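PDB 2WBM: ribosome maturation protein SDO1 homolog from Methanothermobacter thermautotrophicus, which probably acts in ribosome maturation, as an archaeal member of the SBDS family of ribosome- and RNA-binding proteins. Local coordinates for residues P45-R53 against P159-V167; I203-N211 against V223-F234. All coordinates share one frame; numbering follows the deposited sequence. Where two conformers were deposited one is given.

Contact 1 of 2, residues P45-R53 against P159-V167; sequences PDLAAEFRR and PFKTVDEQV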
ATOM      1  N   PRO A  45       2.135  -3.163 -13.238  1.00  9.53           N
ATOM      2  CA  PRO A  45       0.872  -3.515 -12.577  1.00 10.16           C
ATOM      3  C   PRO A  45       0.527  -2.555 -11.431  1.00 11.08           C
ATOM      4  O   PRO A  45      -0.659  -2.248 -11.221  1.00 12.08           O
ATOM      5  CB  PRO A  45       1.136  -4.930 -12.042  1.00  9.07           C
ATOM      6  CG  PRO A  45       2.623  -5.006 -11.873  1.00 11.14           C
ATOM      7  CD  PRO A  45       3.162  -4.207 -13.050  1.00  8.92           C
ATOM      8  N   ASP A  46       1.544  -2.077 -10.720  1.00  8.38           N
ATOM      9  CA  ASP A  46       1.323  -1.161  -9.595  1.00 10.45           C
ATOM     10  C   ASP A  46       0.813   0.177 -10.132  1.00 10.66           C
ATOM     11  O   ASP A  46      -0.175   0.721  -9.644  1.00 10.76           O
ATOM     12  CB  ASP A  46       2.611  -0.945  -8.809  1.00 11.59           C
ATOM     13  CG  ASP A  46       3.050  -2.184  -8.054  1.00 19.58           C
ATOM     14  OD1 ASP A  46       2.186  -2.910  -7.513  1.00 24.53           O
ATOM     15  OD2 ASP A  46       4.272  -2.424  -7.990  1.00 24.76           O
ATOM     16  N   LEU A  47       1.471   0.685 -11.167  1.00  8.90           N
ATOM     17  CA  LEU A  47       1.084   1.973 -11.729  1.00 10.20           C
ATOM     18  C   LEU A  47      -0.248   1.889 -12.471  1.00 10.15           C
ATOM     19  O   LEU A  47      -1.038   2.836 -12.407  1.00 12.08           O
ATOM     20  CB  LEU A  47       2.192   2.552 -12.607  1.00  8.88           C
ATOM     21  CG  LEU A  47       3.470   2.950 -11.855  1.00 10.00           C
ATOM     22  CD1 LEU A  47       4.519   3.445 -12.858  1.00 16.25           C
ATOM     23  CD2 LEU A  47       3.215   3.995 -10.757  1.00 10.90           C
ATOM     24  N   ALA A  48      -0.504   0.754 -13.130  1.00  8.04           N
ATOM     25  CA  ALA A  48      -1.796   0.509 -13.781  1.00  8.21           C
ATOM     26  C   ALA A  48      -2.924   0.529 -12.742  1.00  9.87           C
ATOM     27  O   ALA A  48      -3.980   1.125 -12.978  1.00 11.05           O
ATOM     28  CB  ALA A  48      -1.788  -0.827 -14.566  1.00 10.13           C
ATOM     29  N   ALA A  49      -2.699  -0.103 -11.588  1.00  7.74           N
ATOM     30  CA  ALA A  49      -3.707  -0.103 -10.528  1.00  7.20           C
ATOM     31  C   ALA A  49      -3.978   1.315 -10.021  1.00  8.94           C
ATOM     32  O   ALA A  49      -5.133   1.685  -9.773  1.00  8.57           O
ATOM     33  CB  ALA A  49      -3.295  -1.026  -9.376  1.00  9.04           C
ATOM     34  N   GLU A  50      -2.913   2.103  -9.867  1.00  8.62           N
ATOM     35  CA  GLU A  50      -3.027   3.494  -9.412  1.00 10.16           C
ATOM     36  C   GLU A  50      -3.771   4.352 -10.430  1.00 10.20           C
ATOM     37  O   GLU A  50      -4.600   5.191 -10.049  1.00 10.97           O
ATOM     38  CB  GLU A  50      -1.647   4.119  -9.139  1.00 11.03           C
ATOM     39  CG  GLU A  50      -0.965   3.680  -7.847  1.00 12.72           C
ATOM     40  CD  GLU A  50      -1.766   4.000  -6.587  1.00 21.61           C
ATOM     41  OE1 GLU A  50      -2.485   5.031  -6.545  1.00 22.39           O
ATOM     42  OE2 GLU A  50      -1.656   3.219  -5.618  1.00 25.65           O
ATOM     43  N   PHE A  51      -3.455   4.142 -11.710  1.00 10.95           N
ATOM     44  CA  PHE A  51      -4.076   4.872 -12.820  1.00 12.97           C
ATOM     45  C   PHE A  51      -5.588   4.683 -12.838  1.00 13.57           C
ATOM     46  O   PHE A  51      -6.327   5.626 -13.133  1.00 14.37           O
ATOM     47  CB  PHE A  51      -3.483   4.428 -14.157  1.00 13.46           C
ATOM     48  CG  PHE A  51      -3.902   5.283 -15.329  1.00 13.32           C
ATOM     49  CD1 PHE A  51      -3.197   6.441 -15.645  1.00 14.03           C
ATOM     50  CD2 PHE A  51      -5.001   4.928 -16.111  1.00 13.72           C
ATOM     51  CE1 PHE A  51      -3.576   7.236 -16.734  1.00 16.96           C
ATOM     52  CE2 PHE A  51      -5.385   5.713 -17.205  1.00 13.88           C
ATOM     53  CZ  PHE A  51      -4.668   6.865 -17.516  1.00 13.39           C
ATOM     54  N   ARG A  52      -6.033   3.468 -12.507  1.00 12.40           N
ATOM     55  CA  ARG A  52      -7.455   3.144 -12.427  1.00 15.09           C
ATOM     56  C   ARG A  52      -8.211   3.847 -11.297  1.00 16.80           C
ATOM     57  O   ARG A  52      -9.435   3.954 -11.350  1.00 19.49           O
ATOM     58  CB  ARG A  52      -7.644   1.637 -12.295  1.00 13.80           C
ATOM     59  CG  ARG A  52      -7.345   0.865 -13.535  1.00 21.38           C
ATOM     60  CD  ARG A  52      -7.623  -0.590 -13.247  1.00 29.35           C
ATOM     61  NE  ARG A  52      -7.897  -1.318 -14.466  1.00 28.94           N
ATOM     62  CZ  ARG A  52      -8.473  -2.507 -14.517  1.00 22.90           C
ATOM     63  NH1 ARG A  52      -8.845  -3.131 -13.405  1.00 18.33           N
ATOM     64  NH2 ARG A  52      -8.677  -3.071 -15.691  1.00 25.63           N
ATOM     65  N   ARG A  53      -7.499   4.314 -10.273  1.00 17.38           N
ATOM     66  CA  ARG A  53      -8.144   5.005  -9.152  1.00 20.41           C
ATOM     67  C   ARG A  53      -8.625   6.401  -9.537  1.00 21.40           C
ATOM     68  O   ARG A  53      -8.112   7.023 -10.470  1.00 21.05           O
ATOM     69  CB  ARG A  53      -7.221   5.092  -7.929  1.00 18.97           C
ATOM     70  CG  ARG A  53      -6.630   3.766  -7.508  1.00 22.36           C
ATOM     71  CD  ARG A  53      -5.732   3.924  -6.302  1.00 28.39           C
ATOM     72  NE  ARG A  53      -6.450   3.675  -5.057  1.00 31.61           N
ATOM     73  CZ  ARG A  53      -5.877   3.582  -3.860  1.00 33.34           C
ATOM     74  NH1 ARG A  53      -4.560   3.716  -3.727  1.00 35.07           N
ATOM     75  NH2 ARG A  53      -6.622   3.349  -2.792  1.00 31.22           N
ATOM     76  N   PRO A 159      -4.892 -10.214  -6.445  1.00 15.23           N
ATOM     77  CA  PRO A 159      -3.534  -9.955  -6.927  1.00 15.31           C
ATOM     78  C   PRO A 159      -3.293  -8.498  -7.378  1.00 15.88           C
ATOM     79  O   PRO A 159      -2.157  -8.020  -7.318  1.00 16.85           O
ATOM     80  CB  PRO A 159      -3.419 -10.887  -8.146  1.00 15.30           C
ATOM     81  CG  PRO A 159      -4.862 -11.074  -8.602  1.00 16.13           C
ATOM     82  CD  PRO A 159      -5.610 -11.179  -7.306  1.00 14.19           C
ATOM     83  N   PHE A 160      -4.343  -7.800  -7.817  1.00 12.35           N
ATOM     84  CA  PHE A 160      -4.158  -6.544  -8.554  1.00 14.27           C
ATOM     85  C   PHE A 160      -4.574  -5.278  -7.804  1.00 13.76           C
ATOM     86  O   PHE A 160      -3.872  -4.260  -7.864  1.00 14.61           O
ATOM     87  CB  PHE A 160      -4.868  -6.614  -9.916  1.00 11.61           C
ATOM     88  CG  PHE A 160      -4.701  -5.371 -10.762  1.00 11.42           C
ATOM     89  CD1 PHE A 160      -3.495  -5.111 -11.417  1.00 13.95           C
ATOM     90  CD2 PHE A 160      -5.749  -4.455 -10.899  1.00 11.02           C
ATOM     91  CE1 PHE A 160      -3.328  -3.959 -12.190  1.00 13.18           C
ATOM     92  CE2 PHE A 160      -5.600  -3.307 -11.673  1.00  8.24           C
ATOM     93  CZ  PHE A 160      -4.380  -3.057 -12.331  1.00 11.99           C
ATOM     94  N   LYS A 161      -5.728  -5.326  -7.139  1.00 15.94           N
ATOM     95  CA  LYS A 161      -6.241  -4.176  -6.392  1.00 14.81           C
ATOM     96  C   LYS A 161      -5.171  -3.647  -5.449  1.00 15.28           C
ATOM     97  O   LYS A 161      -4.436  -4.420  -4.849  1.00 12.76           O
ATOM     98  CB  LYS A 161      -7.472  -4.575  -5.581  1.00 16.04           C
ATOM     99  CG  LYS A 161      -8.687  -4.907  -6.429  1.00 19.56           C
ATOM    100  CD  LYS A 161      -9.882  -5.198  -5.551  1.00 26.22           C
ATOM    101  CE  LYS A 161     -11.045  -5.741  -6.364  1.00 30.10           C
ATOM    102  NZ  LYS A 161     -12.134  -6.180  -5.449  1.00 26.75           N
ATOM    103  N   THR A 162      -5.077  -2.329  -5.325  1.00 14.34           N
ATOM    104  CA  THR A 162      -4.045  -1.742  -4.460  1.00 14.73           C
ATOM    105  C   THR A 162      -4.172  -2.212  -3.008  1.00 15.27           C
ATOM    106  O   THR A 162      -5.273  -2.511  -2.517  1.00 14.57           O
ATOM    107  CB  THR A 162      -4.066  -0.221  -4.500  1.00 15.19           C
ATOM    108  OG1 THR A 162      -5.311   0.249  -3.971  1.00 16.12           O
ATOM    109  CG2 THR A 162      -3.882   0.296  -5.947  1.00 14.29           C
ATOM    110  N   VAL A 163      -3.035  -2.294  -2.328  1.00 16.70           N
ATOM    111  CA  VAL A 163      -3.029  -2.607  -0.894  1.00 17.22           C
ATOM    112  C   VAL A 163      -3.960  -1.661  -0.119  1.00 18.42           C
ATOM    113  O   VAL A 163      -4.739  -2.117   0.717  1.00 19.26           O
ATOM    114  CB  VAL A 163      -1.592  -2.590  -0.319  1.00 18.39           C
ATOM    115  CG1 VAL A 163      -1.612  -2.669   1.199  1.00 15.83           C
ATOM    116  CG2 VAL A 163      -0.800  -3.747  -0.885  1.00 18.29           C
ATOM    117  N   ASP A 164      -3.889  -0.362  -0.419  1.00 18.45           N
ATOM    118  CA  ASP A 164      -4.763   0.644   0.202  1.00 20.48           C
ATOM    119  C   ASP A 164      -6.246   0.294   0.119  1.00 20.48           C
ATOM    120  O   ASP A 164      -6.945   0.318   1.138  1.00 19.83           O
ATOM    121  CB  ASP A 164      -4.521   2.030  -0.405  1.00 23.33           C
ATOM    122  CG  ASP A 164      -3.268   2.689   0.130  1.00 30.89           C
ATOM    123  OD1 ASP A 164      -2.783   2.273   1.204  1.00 39.10           O
ATOM    124  OD2 ASP A 164      -2.768   3.624  -0.529  1.00 40.48           O
ATOM    125  N   GLU A 165      -6.727  -0.032  -1.084  1.00 16.95           N
ATOM    126  CA  GLU A 165      -8.123  -0.417  -1.252  1.00 17.30           C
ATOM    127  C   GLU A 165      -8.449  -1.713  -0.518  1.00 16.24           C
ATOM    128  O   GLU A 165      -9.493  -1.825   0.129  1.00 17.71           O
ATOM    129  CB  GLU A 165      -8.505  -0.537  -2.727  1.00 17.78           C
ATOM    130  CG  GLU A 165     -10.009  -0.642  -2.936  1.00 22.89           C
ATOM    131  CD  GLU A 165     -10.404  -1.197  -4.295  1.00 30.98           C
ATOM    132  OE1 GLU A 165      -9.511  -1.514  -5.115  1.00 28.56           O
ATOM    133  OE2 GLU A 165     -11.624  -1.319  -4.534  1.00 31.44           O
ATOM    134  N   GLN A 166      -7.560  -2.694  -0.597  1.00 14.01           N
ATOM    135  CA  GLN A 166      -7.840  -3.979   0.019  1.00 12.74           C
ATOM    136  C   GLN A 166      -7.803  -3.937   1.539  1.00 15.04           C
ATOM    137  O   GLN A 166      -8.522  -4.689   2.193  1.00 14.68           O
ATOM    138  CB  GLN A 166      -6.889  -5.050  -0.483  1.00 14.37           C
ATOM    139  CG  GLN A 166      -6.997  -5.313  -1.976  1.00 12.37           C
ATOM    140  CD  GLN A 166      -6.420  -6.658  -2.337  1.00 15.02           C
ATOM    141  OE1 GLN A 166      -6.917  -7.694  -1.893  1.00 14.87           O
ATOM    142  NE2 GLN A 166      -5.372  -6.657  -3.157  1.00 15.62           N
ATOM    143  N   VAL A 167      -6.967  -3.064   2.099  1.00 15.43           N
ATOM    144  CA  VAL A 167      -6.900  -2.951   3.558  1.00 17.24           C
ATOM    145  C   VAL A 167      -8.297  -2.680   4.130  1.00 15.68           C
ATOM    146  O   VAL A 167      -8.708  -3.320   5.099  1.00 16.52           O
ATOM    147  CB  VAL A 167      -5.886  -1.868   3.986  1.00 18.37           C
ATOM    148  CG1 VAL A 167      -6.184  -1.357   5.399  1.00 17.94           C
ATOM    149  CG2 VAL A 167      -4.468  -2.421   3.882  1.00 19.02           C
TER
HETATM  150  O   HOH W   1      -1.350  -3.816  -8.586  1.00 17.44           O

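Contact 2 of 2, residues I203-N211 against V223-F234; sequences ISNFGKITN and VVEIPGGLQDSF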
ATOM      1  N   ILE A 203      11.686   8.858  15.860  1.00 17.77           N
ATOM      2  CA  ILE A 203      10.278   9.230  15.928  1.00 20.78           C
ATOM      3  C   ILE A 203       9.688   9.390  14.522  1.00 22.26           C
ATOM      4  O   ILE A 203       8.565   8.967  14.250  1.00 22.21           O
ATOM      5  CB  ILE A 203      10.098  10.514  16.749  1.00 22.91           C
ATOM      6  CG1 ILE A 203      10.275  10.234  18.246  1.00 23.15           C
ATOM      7  CG2 ILE A 203       8.721  11.147  16.488  1.00 22.10           C
ATOM      8  CD1 ILE A 203      10.612  11.493  19.057  1.00 23.61           C
ATOM      9  N   SER A 204      10.487   9.947  13.616  1.00 21.39           N
ATOM     10  CA  SER A 204       9.978  10.247  12.295  0.50 22.11           C
ATOM     11  C   SER A 204       9.634   9.001  11.473  1.00 21.10           C
ATOM     12  O   SER A 204       8.834   9.073  10.548  1.00 22.57           O
ATOM     13  CB  SER A 204      10.917  11.214  11.599  0.50 22.43           C
ATOM     14  OG  SER A 204      10.964  12.406  12.374  0.50 20.50           O
ATOM     15  N   ASN A 205      10.189   7.859  11.851  1.00 21.90           N
ATOM     16  CA  ASN A 205       9.776   6.597  11.278  1.00 22.09           C
ATOM     17  C   ASN A 205       8.410   6.145  11.803  1.00 21.51           C
ATOM     18  O   ASN A 205       7.713   5.380  11.132  1.00 20.93           O
ATOM     19  CB  ASN A 205      10.829   5.526  11.552  1.00 23.75           C
ATOM     20  CG  ASN A 205      12.120   5.777  10.796  1.00 29.53           C
ATOM     21  OD1 ASN A 205      12.103   6.065   9.600  1.00 33.16           O
ATOM     22  ND2 ASN A 205      13.246   5.674  11.493  1.00 30.99           N
ATOM     23  N   PHE A 206       8.025   6.627  12.988  1.00 16.47           N
ATOM     24  CA  PHE A 206       6.807   6.151  13.646  1.00 15.91           C
ATOM     25  C   PHE A 206       5.609   7.081  13.589  1.00 16.14           C
ATOM     26  O   PHE A 206       4.473   6.633  13.446  1.00 15.14           O
ATOM     27  CB  PHE A 206       7.084   5.822  15.104  1.00 14.17           C
ATOM     28  CG  PHE A 206       7.851   4.562  15.283  1.00 15.95           C
ATOM     29  CD1 PHE A 206       7.184   3.351  15.474  1.00 12.95           C
ATOM     30  CD2 PHE A 206       9.236   4.578  15.253  1.00 12.95           C
ATOM     31  CE1 PHE A 206       7.895   2.171  15.625  1.00 15.14           C
ATOM     32  CE2 PHE A 206       9.958   3.404  15.425  1.00 14.11           C
ATOM     33  CZ  PHE A 206       9.290   2.201  15.606  1.00 18.59           C
ATOM     34  N   GLY A 207       5.849   8.376  13.745  1.00 14.32           N
ATOM     35  CA  GLY A 207       4.742   9.295  13.772  1.00 13.86           C
ATOM     36  C   GLY A 207       5.164  10.741  13.748  1.00 16.01           C
ATOM     37  O   GLY A 207       6.260  11.077  13.275  1.00 15.12           O
ATOM     38  N   LYS A 208       4.262  11.591  14.223  1.00 11.55           N
ATOM     39  CA  LYS A 208       4.437  13.037  14.151  1.00 13.89           C
ATOM     40  C   LYS A 208       4.448  13.623  15.549  1.00 15.18           C
ATOM     41  O   LYS A 208       3.605  13.275  16.373  1.00 13.46           O
ATOM     42  CB  LYS A 208       3.302  13.685  13.357  1.00 12.98           C
ATOM     43  CG  LYS A 208       3.097  13.133  11.938  1.00 13.18           C
ATOM     44  CD  LYS A 208       4.312  13.383  11.054  1.00 14.21           C
ATOM     45  CE  LYS A 208       4.122  12.769   9.678  1.00 18.82           C
ATOM     46  NZ  LYS A 208       5.324  13.002   8.837  1.00 17.80           N
ATOM     47  N   ILE A 209       5.401  14.514  15.801  1.00 13.73           N
ATOM     48  CA  ILE A 209       5.474  15.222  17.093  1.00 13.39           C
ATOM     49  C   ILE A 209       4.424  16.318  17.129  1.00 13.58           C
ATOM     50  O   ILE A 209       4.429  17.222  16.283  1.00 11.80           O
ATOM     51  CB  ILE A 209       6.889  15.819  17.306  1.00 14.46           C
ATOM     52  CG1 ILE A 209       7.915  14.691  17.354  1.00 17.60           C
ATOM     53  CG2 ILE A 209       6.926  16.711  18.579  1.00 15.13           C
ATOM     54  CD1 ILE A 209       9.362  15.178  17.288  1.00 19.59           C
ATOM     55  N   THR A 210       3.510  16.236  18.098  1.00  9.20           N
ATOM     56  CA  THR A 210       2.447  17.243  18.224  1.00  9.27           C
ATOM     57  C   THR A 210       2.839  18.320  19.245  1.00  8.72           C
ATOM     58  O   THR A 210       2.372  19.442  19.184  1.00  8.37           O
ATOM     59  CB  THR A 210       1.107  16.596  18.631  1.00 13.32           C
ATOM     60  OG1 THR A 210       1.245  15.961  19.908  1.00 10.39           O
ATOM     61  CG2 THR A 210       0.681  15.559  17.584  1.00 15.77           C
ATOM     62  N   ASN A 211       3.667  17.934  20.208  1.00  9.84           N
ATOM     63  CA  ASN A 211       4.147  18.854  21.234  1.00 13.23           C
ATOM     64  C   ASN A 211       5.512  18.363  21.696  1.00 11.50           C
ATOM     65  O   ASN A 211       5.782  17.158  21.738  1.00 14.81           O
ATOM     66  CB  ASN A 211       3.193  18.940  22.461  1.00 12.22           C
ATOM     67  CG  ASN A 211       1.753  19.180  22.102  1.00 11.28           C
ATOM     68  OD1 ASN A 211       1.233  20.330  22.153  1.00 15.48           O
ATOM     69  ND2 ASN A 211       1.065  18.112  21.776  1.00  7.36           N
ATOM     70  N   VAL A 223       5.380  14.637  22.743  1.00 13.01           N
ATOM     71  CA  VAL A 223       4.128  13.930  22.531  1.00 12.18           C
ATOM     72  C   VAL A 223       4.103  13.545  21.058  1.00 12.18           C
ATOM     73  O   VAL A 223       4.291  14.398  20.183  1.00 14.24           O
ATOM     74  CB  VAL A 223       2.947  14.798  22.921  1.00 12.56           C
ATOM     75  CG1 VAL A 223       1.617  14.070  22.662  1.00 12.75           C
ATOM     76  CG2 VAL A 223       3.095  15.190  24.413  1.00 14.12           C
ATOM     77  N   VAL A 224       3.923  12.253  20.793  1.00 12.86           N
ATOM     78  CA  VAL A 224       4.020  11.722  19.428  1.00 14.93           C
ATOM     79  C   VAL A 224       2.729  11.011  19.081  1.00 15.31           C
ATOM     80  O   VAL A 224       2.272  10.179  19.852  1.00 15.53           O
ATOM     81  CB  VAL A 224       5.186  10.735  19.257  1.00 16.25           C
ATOM     82  CG1 VAL A 224       5.330  10.322  17.781  1.00 14.13           C
ATOM     83  CG2 VAL A 224       6.504  11.364  19.751  1.00 16.91           C
ATOM     84  N   GLU A 225       2.136  11.373  17.946  1.00 14.24           N
ATOM     85  CA  GLU A 225       0.961  10.672  17.449  1.00 15.00           C
ATOM     86  C   GLU A 225       1.451   9.559  16.528  1.00 13.61           C
ATOM     87  O   GLU A 225       2.166   9.819  15.550  1.00 14.94           O
ATOM     88  CB  GLU A 225       0.027  11.627  16.708  1.00 14.61           C
ATOM     89  CG  GLU A 225      -1.205  10.976  16.126  1.00 17.64           C
ATOM     90  CD  GLU A 225      -2.242  12.005  15.707  1.00 30.68           C
ATOM     91  OE1 GLU A 225      -2.963  12.529  16.585  1.00 33.83           O
ATOM     92  OE2 GLU A 225      -2.329  12.283  14.496  1.00 30.63           O
ATOM     93  N   ILE A 226       1.095   8.323  16.863  1.00 12.51           N
ATOM     94  CA  ILE A 226       1.504   7.162  16.075  1.00 13.02           C
ATOM     95  C   ILE A 226       0.294   6.318  15.668  1.00 13.90           C
ATOM     96  O   ILE A 226      -0.752   6.372  16.331  1.00 13.90           O
ATOM     97  CB  ILE A 226       2.528   6.273  16.828  1.00 12.60           C
ATOM     98  CG1 ILE A 226       1.935   5.708  18.131  1.00 13.04           C
ATOM     99  CG2 ILE A 226       3.809   7.078  17.138  1.00 14.88           C
ATOM    100  CD1 ILE A 226       2.750   4.566  18.736  1.00 14.79           C
ATOM    101  N   PRO A 227       0.426   5.541  14.567  1.00 14.09           N
ATOM    102  CA  PRO A 227      -0.558   4.505  14.273  1.00 12.20           C
ATOM    103  C   PRO A 227      -0.658   3.603  15.491  1.00 10.87           C
ATOM    104  O   PRO A 227       0.362   3.240  16.069  1.00 12.36           O
ATOM    105  CB  PRO A 227       0.074   3.761  13.088  1.00 12.02           C
ATOM    106  CG  PRO A 227       0.834   4.834  12.384  1.00 13.67           C
ATOM    107  CD  PRO A 227       1.459   5.611  13.513  1.00 15.27           C
ATOM    108  N   GLY A 228      -1.875   3.279  15.908  1.00 11.31           N
ATOM    109  CA  GLY A 228      -2.059   2.589  17.185  1.00  8.97           C
ATOM    110  C   GLY A 228      -1.403   1.226  17.307  1.00  9.85           C
ATOM    111  O   GLY A 228      -1.087   0.785  18.416  1.00 10.94           O
ATOM    112  N   GLY A 229      -1.205   0.545  16.181  1.00  7.76           N
ATOM    113  CA  GLY A 229      -0.615  -0.794  16.186  1.00  8.37           C
ATOM    114  C   GLY A 229       0.886  -0.802  16.414  1.00  6.99           C
ATOM    115  O   GLY A 229       1.475  -1.879  16.551  1.00  9.47           O
ATOM    116  N   LEU A 230       1.497   0.385  16.442  1.00  8.85           N
ATOM    117  CA  LEU A 230       2.954   0.520  16.608  1.00 11.23           C
ATOM    118  C   LEU A 230       3.414   0.823  18.037  1.00 12.78           C
ATOM    119  O   LEU A 230       4.600   1.091  18.259  1.00 12.54           O
ATOM    120  CB  LEU A 230       3.512   1.591  15.660  1.00 10.38           C
ATOM    121  CG  LEU A 230       3.450   1.223  14.174  1.00 10.09           C
ATOM    122  CD1 LEU A 230       3.936   2.375  13.326  1.00 12.18           C
ATOM    123  CD2 LEU A 230       4.234  -0.039  13.878  1.00 12.53           C
ATOM    124  N   GLN A 231       2.493   0.771  18.996  1.00 13.12           N
ATOM    125  CA  GLN A 231       2.821   1.144  20.388  1.00 14.48           C
ATOM    126  C   GLN A 231       4.021   0.372  20.942  1.00 14.65           C
ATOM    127  O   GLN A 231       4.920   0.969  21.542  1.00 15.49           O
ATOM    128  CB  GLN A 231       1.612   0.956  21.303  1.00 13.90           C
ATOM    129  CG  GLN A 231       0.483   1.942  21.057  1.00 14.54           C
ATOM    130  CD  GLN A 231      -0.765   1.565  21.820  1.00 16.16           C
ATOM    131  OE1 GLN A 231      -0.806   1.659  23.049  1.00 17.28           O
ATOM    132  NE2 GLN A 231      -1.788   1.118  21.102  1.00 14.27           N
ATOM    133  N   ASP A 232       4.046  -0.942  20.726  1.00 13.35           N
ATOM    134  CA  ASP A 232       5.122  -1.777  21.268  1.00 14.45           C
ATOM    135  C   ASP A 232       6.437  -1.627  20.502  1.00 14.22           C
ATOM    136  O   ASP A 232       7.504  -1.578  21.116  1.00 13.57           O
ATOM    137  CB  ASP A 232       4.694  -3.245  21.369  1.00 15.20           C
ATOM    138  CG  ASP A 232       3.531  -3.446  22.331  1.00 20.90           C
ATOM    139  OD1 ASP A 232       3.500  -2.775  23.388  1.00 23.66           O
ATOM    140  OD2 ASP A 232       2.644  -4.272  22.033  1.00 25.93           O
ATOM    141  N   SER A 233       6.364  -1.555  19.173  1.00 13.03           N
ATOM    142  CA  SER A 233       7.545  -1.352  18.333  0.50 14.37           C
ATOM    143  C   SER A 233       8.205  -0.005  18.646  1.00 13.50           C
ATOM    144  O   SER A 233       9.429   0.120  18.673  1.00 12.27           O
ATOM    145  CB  SER A 233       7.154  -1.428  16.854  0.50 15.34           C
ATOM    146  OG  SER A 233       8.222  -1.028  16.019  0.50 18.93           O
ATOM    147  N   PHE A 234       7.367   1.002  18.873  1.00 11.79           N
ATOM    148  CA  PHE A 234       7.825   2.360  19.189  1.00 13.10           C
ATOM    149  C   PHE A 234       8.606   2.360  20.492  1.00 14.48           C
ATOM    150  O   PHE A 234       9.724   2.898  20.560  1.00 14.46           O
ATOM    151  CB  PHE A 234       6.626   3.301  19.288  1.00 11.63           C
ATOM    152  CG  PHE A 234       6.987   4.766  19.441  1.00 15.34           C
ATOM    153  CD1 PHE A 234       7.944   5.361  18.619  1.00 17.83           C
ATOM    154  CD2 PHE A 234       6.340   5.553  20.388  1.00 16.28           C
ATOM    155  CE1 PHE A 234       8.254   6.729  18.742  1.00 19.21           C
ATOM    156  CE2 PHE A 234       6.648   6.929  20.521  1.00 18.12           C
ATOM    157  CZ  PHE A 234       7.599   7.513  19.685  1.00 15.95           C
TER

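Contact 1 of 2, residues P45-R53 against P159-V167
Phe160 pushes the far end of its ring against helix 45-52, with Ala49 CB over one face, 4.0 Å from the centroid and 23° off the normal, a CH-pi contact. The ring gets there because CG lies anti to the backbone N (chi1 -179°). Its outermost atom, CZ, lies 3.7 Å from Ala49 CB and also meets Ala48 CB, while CD of Arg52 comes to the ring edge in plane; the Arg52 guanidinium stands nearly perpendicular to the ring, its NE bonded to Leu101 O. One water donates to Phe160 O at 2.7 Å and, weakly, to Pro45 O.

Thr162 follows with both branches engaged. CG2 approaches Ala49 CB (3.7 Å) and Glu50 OE2, whereas OG1 sits 3.4 Å from Arg53 CZ, above the centre of the guanidinium face, and caps the next helix by accepting from Glu165 N (3.2 Å). Asp164 then reaches the guanidinium edge, its OD2 3.7 Å from Arg53 NH1, a long salt bridge; the same NH1 pairs with Glu50 OE2 at 3.5 Å. The N-terminal and second SBDS regions thus meet through an apolar patch beside a loose charge network, in which Arg53 probably offsets the two carboxylates' mutual repulsion.

Contact 2 of 2, residues I203-N211 against V223-F234
Lys208 and Glu225 form an antiparallel hydrogen-bonded pair: Lys208 N donates to Glu225 O at 3.0 Å, and Glu225 N returns a bond to Lys208 O. Ile209 and Val224 make the adjoining non-hydrogen-bonded pair. Beyond them the register slips by one, since Thr210 and Asn211 both face Val223, a classic beta bulge. Thr210 N donates to Val223 O at 2.9 Å, with OG1 adding a weak bond to the same oxygen; Val223 N gives its hydrogen to Asn211 O at 2.7 Å. Before the strand, Gly207 CA lies 3.2 Å from Glu225 O in a CA-H...O contact; a beta carbon here would point into Glu225 O and Ile226 CG2, which suits a glycine.

Aromatic packing dominates the other end. Phe234 CA sits over the face of the Phe206 ring, 4.0 Å from the centroid, a CH-pi contact; the two rings meet obliquely, planes at 50°. Phe234 CD1 lies over that ring too, 3.4 Å from Phe206 CG. With CG anti to its carbonyl carbon (chi1 -74°), Phe206 turns its ring toward helix 231-241, CD1 near Leu230 CD1; separately, its CB touches Ile226 CG2. A serine at Phe206 would probably open a gap beside Phe234 and Leu230 and remove the face on which Phe234 CA rests.

Aliphatic contacts complete the join: Ile203 CG2 touches Val224 CG1 at 3.7 Å, and its CG1 comes to the edge of the Phe234 ring. In the C-terminal SBDS region, the end of helix 196-206 thus packs against both strand 220-227, paired with 208-214 in a hairpin, and the start of helix 231-241. On its other edge strand 220-227 bonds to strand 181-191 through Val187 and Val185, and Arg186 there pairs with Glu225.

Overall arrangement
From the N terminus, the chain passes through strands 28-34 and 37-43 into helix 45-52, the first side of contact 1. Over a hundred residues, mostly helical where regular and including the long helix 110-131, intervene before 159-167 returns to it, so this closure ties the N-terminal region to domain II. Helix 163-174, strand 181-191 and helix 196-206 then lead into contact 2, whose much shorter loop spans the turn of the hairpin 208-214/220-227. The closures follow in series, neither nesting nor crossing. Their centres lie 27 Å apart, with nearest atoms about 11 Å apart: one contact joins two regions, the other joins helix 196-206, the hairpin and helix 231-241 within the C-terminal region.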